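Local coordinates for oxalate oxidase 1 (Hordeum vulgare, PDB 2ET1), which catalyses the manganese-dependent oxidation of oxalate by molecular oxygen to carbon dioxide and hydrogen peroxide, which it releases in the apoplast of barley, at residues P86-P91 and L135-F140; E103-I108 and L118-V123. All coordinates share one frame; numbering follows the deposited sequence.

Contact 1: P86-P91 and L135-F140; sequences PPHIHP and LMHFQF. With MN (manganese (II) ion), chain B; GLV (glyoxylic acid), chain C.
H88 and H137 bring their NE2 atoms onto one manganese ion through nearly the same torsions: in both, CG lies between the backbone N and the carbonyl carbon (chi1 66° and 60°), and both CB atoms leave the same face of the sheet. The two residues form an antiparallel hydrogen-bonded pair, H88 N giving to H137 O at 2.9 Å and H137 N to H88 O at 3.0 Å. Their rings meet obliquely, planes 51° apart, so that H88 NE2 and H137 NE2 come close as fellow ligands and not as a hydrogen-bonded pair. H90 reaches the ion from the loop beyond the strand, its CD2 lying 3.4 Å from H137 CE1 at the edge of the H137 ring. E95, glyoxylate O3 and a water complete six ligands. This is the manganese centre of the cupin fold, where H90, E95 and N85 bind oxalate and where glyoxylate here occupies the metal. A second shell fixes ring rotation: H88 ND1 donates to P86 O at 2.9 Å, almost in the ring plane, H137 ND1 to L135 O, and H90 ND1 to G159 O. Q139 NE2 gives a hydrogen bond to the metal-bound water, which donates to glyoxylate O2; Q139 OE1 meanwhile takes a bond from N85 ND2. Behind the sheet pair, P87 CB rests 4.0 Å from M136 SD and its ring lies against F138 CB, while I89 packs on M136 and on I89 of a neighbouring subunit. With each ND1 donating to a backbone carbonyl, NE2 is left to face the manganese, and those carbonyls probably make the rings somewhat stronger electron donors to the ion.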
# COMPACT_ATOMS: atom_id res chain seq x y z
N PRO A 86 11.16 -26.77 -11.00
CA PRO A 86 11.89 -26.08 -12.07
C PRO A 86 11.85 -24.56 -11.98
O PRO A 86 10.99 -24.00 -11.30
CB PRO A 86 11.18 -26.57 -13.35
CG PRO A 86 9.79 -26.90 -12.91
CD PRO A 86 9.95 -27.46 -11.51
N PRO A 87 12.79 -23.87 -12.67
CA PRO A 87 12.80 -22.40 -12.72
C PRO A 87 11.39 -21.80 -12.86
O PRO A 87 10.70 -22.06 -13.86
CB PRO A 87 13.63 -22.12 -13.97
CG PRO A 87 14.66 -23.22 -13.93
CD PRO A 87 13.90 -24.44 -13.46
N HIS A 88 10.98 -21.04 -11.84
CA HIS A 88 9.64 -20.45 -11.79
C HIS A 88 9.67 -19.06 -11.15
O HIS A 88 10.68 -18.67 -10.56
CB HIS A 88 8.63 -21.40 -11.08
CG HIS A 88 8.89 -21.63 -9.61
ND1 HIS A 88 9.86 -22.49 -9.15
CD2 HIS A 88 8.27 -21.13 -8.51
CE1 HIS A 88 9.85 -22.50 -7.83
NE2 HIS A 88 8.88 -21.70 -7.41
N ILE A 89 8.53 -18.35 -11.23
CA ILE A 89 8.34 -16.97 -10.73
C ILE A 89 6.99 -16.86 -10.03
O ILE A 89 6.01 -17.49 -10.44
CB ILE A 89 8.40 -15.98 -11.92
CG1 ILE A 89 9.85 -15.92 -12.42
CG2 ILE A 89 7.86 -14.58 -11.53
CD1 ILE A 89 10.11 -15.06 -13.60
N HIS A 90 6.94 -16.07 -8.95
CA HIS A 90 5.67 -15.69 -8.31
C HIS A 90 5.40 -14.22 -8.63
O HIS A 90 6.12 -13.34 -8.16
CB HIS A 90 5.75 -15.92 -6.78
CG HIS A 90 6.12 -17.32 -6.43
ND1 HIS A 90 5.28 -18.39 -6.68
CD2 HIS A 90 7.26 -17.84 -5.91
CE1 HIS A 90 5.89 -19.52 -6.32
NE2 HIS A 90 7.09 -19.21 -5.86
N PRO A 91 4.38 -13.95 -9.48
CA PRO A 91 4.13 -12.58 -9.92
C PRO A 91 3.73 -11.58 -8.82
O PRO A 91 3.93 -10.37 -9.01
CB PRO A 91 2.98 -12.72 -10.94
CG PRO A 91 2.39 -14.07 -10.71
CD PRO A 91 3.48 -14.93 -10.13
N LEU A 135 11.24 -12.76 -8.83
CA LEU A 135 12.50 -13.27 -9.40
C LEU A 135 12.45 -14.77 -9.72
O LEU A 135 11.79 -15.55 -9.02
CB LEU A 135 13.69 -12.95 -8.46
CG LEU A 135 13.98 -11.47 -8.17
CD1 LEU A 135 15.26 -11.31 -7.35
CD2 LEU A 135 14.08 -10.63 -9.45
N MET A 136 13.14 -15.16 -10.80
CA MET A 136 13.23 -16.58 -11.18
C MET A 136 14.06 -17.38 -10.14
O MET A 136 15.08 -16.89 -9.63
CB MET A 136 13.85 -16.73 -12.58
CG MET A 136 13.62 -18.12 -13.21
SD MET A 136 14.39 -18.34 -14.84
CE MET A 136 13.69 -16.97 -15.76
N HIS A 137 13.61 -18.59 -9.81
CA HIS A 137 14.29 -19.45 -8.81
C HIS A 137 13.93 -20.93 -9.02
O HIS A 137 12.98 -21.24 -9.73
CB HIS A 137 13.94 -18.99 -7.38
CG HIS A 137 12.48 -19.03 -7.06
ND1 HIS A 137 11.56 -18.18 -7.64
CD2 HIS A 137 11.77 -19.80 -6.19
CE1 HIS A 137 10.36 -18.43 -7.16
NE2 HIS A 137 10.45 -19.41 -6.27
N PHE A 138 14.71 -21.82 -8.42
CA PHE A 138 14.51 -23.28 -8.58
C PHE A 138 15.05 -24.05 -7.36
O PHE A 138 15.82 -23.50 -6.55
CB PHE A 138 15.21 -23.79 -9.86
CG PHE A 138 16.72 -23.65 -9.84
CD1 PHE A 138 17.52 -24.64 -9.26
CD2 PHE A 138 17.33 -22.53 -10.41
CE1 PHE A 138 18.93 -24.51 -9.23
CE2 PHE A 138 18.74 -22.39 -10.39
CZ PHE A 138 19.52 -23.38 -9.78
N GLN A 139 14.65 -25.32 -7.24
CA GLN A 139 15.24 -26.25 -6.26
C GLN A 139 15.52 -27.60 -6.93
O GLN A 139 14.80 -28.00 -7.85
CB GLN A 139 14.34 -26.46 -5.02
CG GLN A 139 14.07 -25.20 -4.20
CD GLN A 139 12.84 -24.43 -4.68
OE1 GLN A 139 11.95 -24.99 -5.33
NE2 GLN A 139 12.77 -23.16 -4.32
N PHE A 140 16.56 -28.28 -6.47
CA PHE A 140 16.99 -29.56 -7.07
C PHE A 140 17.47 -30.48 -5.94
O PHE A 140 18.34 -30.09 -5.14
CB PHE A 140 18.11 -29.27 -8.08
CG PHE A 140 18.62 -30.49 -8.83
CD1 PHE A 140 17.90 -31.04 -9.88
CD2 PHE A 140 19.86 -31.03 -8.52
CE1 PHE A 140 18.38 -32.15 -10.59
CE2 PHE A 140 20.35 -32.15 -9.23
CZ PHE A 140 19.61 -32.70 -10.26
MN MN B . 8.74 -20.62 -5.31
C1 GLV C . 5.68 -23.83 -4.24
O1 GLV C . 4.66 -22.93 -4.69
C2 GLV C . 7.01 -23.18 -4.45
O2 GLV C . 8.06 -23.87 -4.32
O3 GLV C . 7.02 -21.96 -4.71
O HOH W 1 9.35 -15.21 -7.64
O HOH W 2 10.07 -22.15 -4.29

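Contact 2: E103-I108 and L118-V123; sequences ELLVGI and LYSRVV
Three groups of the facing strand gather round I108 O: Y119 N donates to it at 2.9 Å, Y119 CD1 approaches to 3.1 Å, and L118 CD1 lies more loosely against it. The carbonyl oxygen sits near the plane of the Y119 ring, at its edge: CG, anti to the carbonyl carbon (chi1 -41°), carries the ring over to I108, and the second torsion (82°) turns the CD1 edge to the oxygen. In return I108 N donates to Y119 O at 2.8 Å. Paired bonds of this kind recur at V106 with R121 and at L104 with V123, six in all. Between these pairs lie the non-hydrogen-bonded ones, L105 with V122 and G107 with S120. At G107 the strands come within 4.2 Å, CA to CA of S120, and its CA also makes a CH...O contact with Y119 O; without a side chain, G107 lets L118 CD1 come near its CA. On the inner face V106 CG2 meets V123 CG2 at 3.7 Å, beside V99 and F129 of the opposing sheet. The Y119 ring is also met by F9 and, edge to face, by F36, both of a neighbouring subunit. Replacing Y119 with an alanine would probably strip I108 O of its ring-edge contact and leave those two phenylalanines without their aromatic partner. Six bonds, five successive residue pairs and strand axes 155° apart describe a twisted antiparallel beta hairpin, here the outermost pair, within this chain, of one sheet of the cupin beta-barrel.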
# COMPACT_ATOMS: atom_id res chain seq x y z
N GLU A 103 18.34 -32.71 1.33
CA GLU A 103 19.35 -31.75 0.87
C GLU A 103 18.91 -31.15 -0.48
O GLU A 103 18.84 -31.87 -1.48
CB GLU A 103 20.72 -32.41 0.68
CG GLU A 103 21.20 -33.28 1.85
CD GLU A 103 22.54 -33.92 1.56
OE1 GLU A 103 23.57 -33.27 1.83
OE2 GLU A 103 22.57 -35.07 1.06
N LEU A 104 18.63 -29.85 -0.49
CA LEU A 104 18.17 -29.18 -1.71
C LEU A 104 19.12 -28.07 -2.18
O LEU A 104 19.42 -27.14 -1.43
CB LEU A 104 16.77 -28.56 -1.48
CG LEU A 104 15.56 -29.47 -1.22
CD1 LEU A 104 14.34 -28.62 -0.85
CD2 LEU A 104 15.25 -30.30 -2.45
N LEU A 105 19.60 -28.18 -3.42
CA LEU A 105 20.25 -27.05 -4.08
C LEU A 105 19.16 -26.01 -4.38
O LEU A 105 18.22 -26.30 -5.14
CB LEU A 105 20.97 -27.48 -5.37
CG LEU A 105 21.63 -26.31 -6.13
CD1 LEU A 105 22.85 -25.77 -5.36
CD2 LEU A 105 22.00 -26.71 -7.57
N VAL A 106 19.27 -24.82 -3.78
CA VAL A 106 18.29 -23.73 -3.99
C VAL A 106 18.99 -22.61 -4.75
O VAL A 106 20.04 -22.12 -4.32
CB VAL A 106 17.75 -23.19 -2.64
CG1 VAL A 106 16.78 -22.01 -2.87
CG2 VAL A 106 17.05 -24.31 -1.85
N GLY A 107 18.42 -22.20 -5.89
CA GLY A 107 19.01 -21.12 -6.70
C GLY A 107 18.06 -19.94 -6.90
O GLY A 107 16.86 -20.14 -7.15
N ILE A 108 18.61 -18.72 -6.80
CA ILE A 108 17.87 -17.47 -6.96
C ILE A 108 18.61 -16.59 -7.96
O ILE A 108 19.82 -16.41 -7.85
CB ILE A 108 17.72 -16.70 -5.62
CG1 ILE A 108 17.08 -17.60 -4.56
CG2 ILE A 108 16.89 -15.43 -5.81
CD1 ILE A 108 17.99 -17.95 -3.43
N LEU A 118 23.47 -15.51 -10.40
CA LEU A 118 22.89 -16.70 -9.78
C LEU A 118 23.50 -16.94 -8.41
O LEU A 118 24.72 -17.16 -8.31
CB LEU A 118 23.11 -17.93 -10.68
CG LEU A 118 22.80 -19.32 -10.07
CD1 LEU A 118 21.31 -19.46 -9.69
CD2 LEU A 118 23.22 -20.45 -11.01
N TYR A 119 22.66 -16.91 -7.38
CA TYR A 119 23.05 -17.30 -6.01
C TYR A 119 22.49 -18.68 -5.75
O TYR A 119 21.29 -18.91 -5.90
CB TYR A 119 22.47 -16.35 -4.95
CG TYR A 119 22.53 -14.93 -5.35
CD1 TYR A 119 21.54 -14.43 -6.19
CD2 TYR A 119 23.55 -14.08 -4.93
CE1 TYR A 119 21.54 -13.17 -6.62
CE2 TYR A 119 23.55 -12.73 -5.37
CZ TYR A 119 22.51 -12.32 -6.23
OH TYR A 119 22.36 -11.05 -6.76
N SER A 120 23.36 -19.60 -5.35
CA SER A 120 22.90 -20.96 -5.06
C SER A 120 23.67 -21.62 -3.93
O SER A 120 24.88 -21.42 -3.80
CB SER A 120 22.89 -21.83 -6.32
OG SER A 120 24.20 -22.04 -6.83
N ARG A 121 22.95 -22.41 -3.14
CA ARG A 121 23.49 -23.04 -1.93
C ARG A 121 22.76 -24.36 -1.66
O ARG A 121 21.55 -24.46 -1.89
CB ARG A 121 23.27 -22.08 -0.74
CG ARG A 121 23.86 -22.51 0.58
CD ARG A 121 23.52 -21.54 1.70
NE ARG A 121 24.23 -21.92 2.92
CZ ARG A 121 24.32 -21.18 4.02
NH1 ARG A 121 23.72 -20.00 4.10
NH2 ARG A 121 25.01 -21.63 5.06
N VAL A 122 23.47 -25.37 -1.14
CA VAL A 122 22.78 -26.57 -0.64
C VAL A 122 22.20 -26.25 0.74
O VAL A 122 22.93 -25.86 1.66
CB VAL A 122 23.72 -27.81 -0.57
CG1 VAL A 122 22.96 -29.03 -0.05
CG2 VAL A 122 24.30 -28.09 -1.96
N VAL A 123 20.87 -26.39 0.86
CA VAL A 123 20.10 -26.06 2.07
C VAL A 123 19.57 -27.35 2.74
O VAL A 123 18.94 -28.19 2.08
CB VAL A 123 18.91 -25.10 1.71
CG1 VAL A 123 18.12 -24.69 2.95
CG2 VAL A 123 19.42 -23.84 0.99

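In the fold
Both contacts lie in the same antiparallel sheet, where strand 104-109 of contact 2 borders strand 137-141 of contact 1: F138 O stands 3.0 Å from G107 N and F140 O 2.9 Å from L105 N, probable hydrogen bonds. The centres are about 11 Å apart. Contact 1 is core, every touching residue buried, about 8 Å from the chain centre; contact 2, at about 16 Å, is partly buried and includes the outermost strand within the chain. Their chemistry differs accordingly: contact 1 has a single bridged residue pair, with side chains serving a metal, whereas contact 2 has five, with V106 and V123 facing the opposing sheet and Y119 and R121, on the same face, meeting a neighbouring subunit.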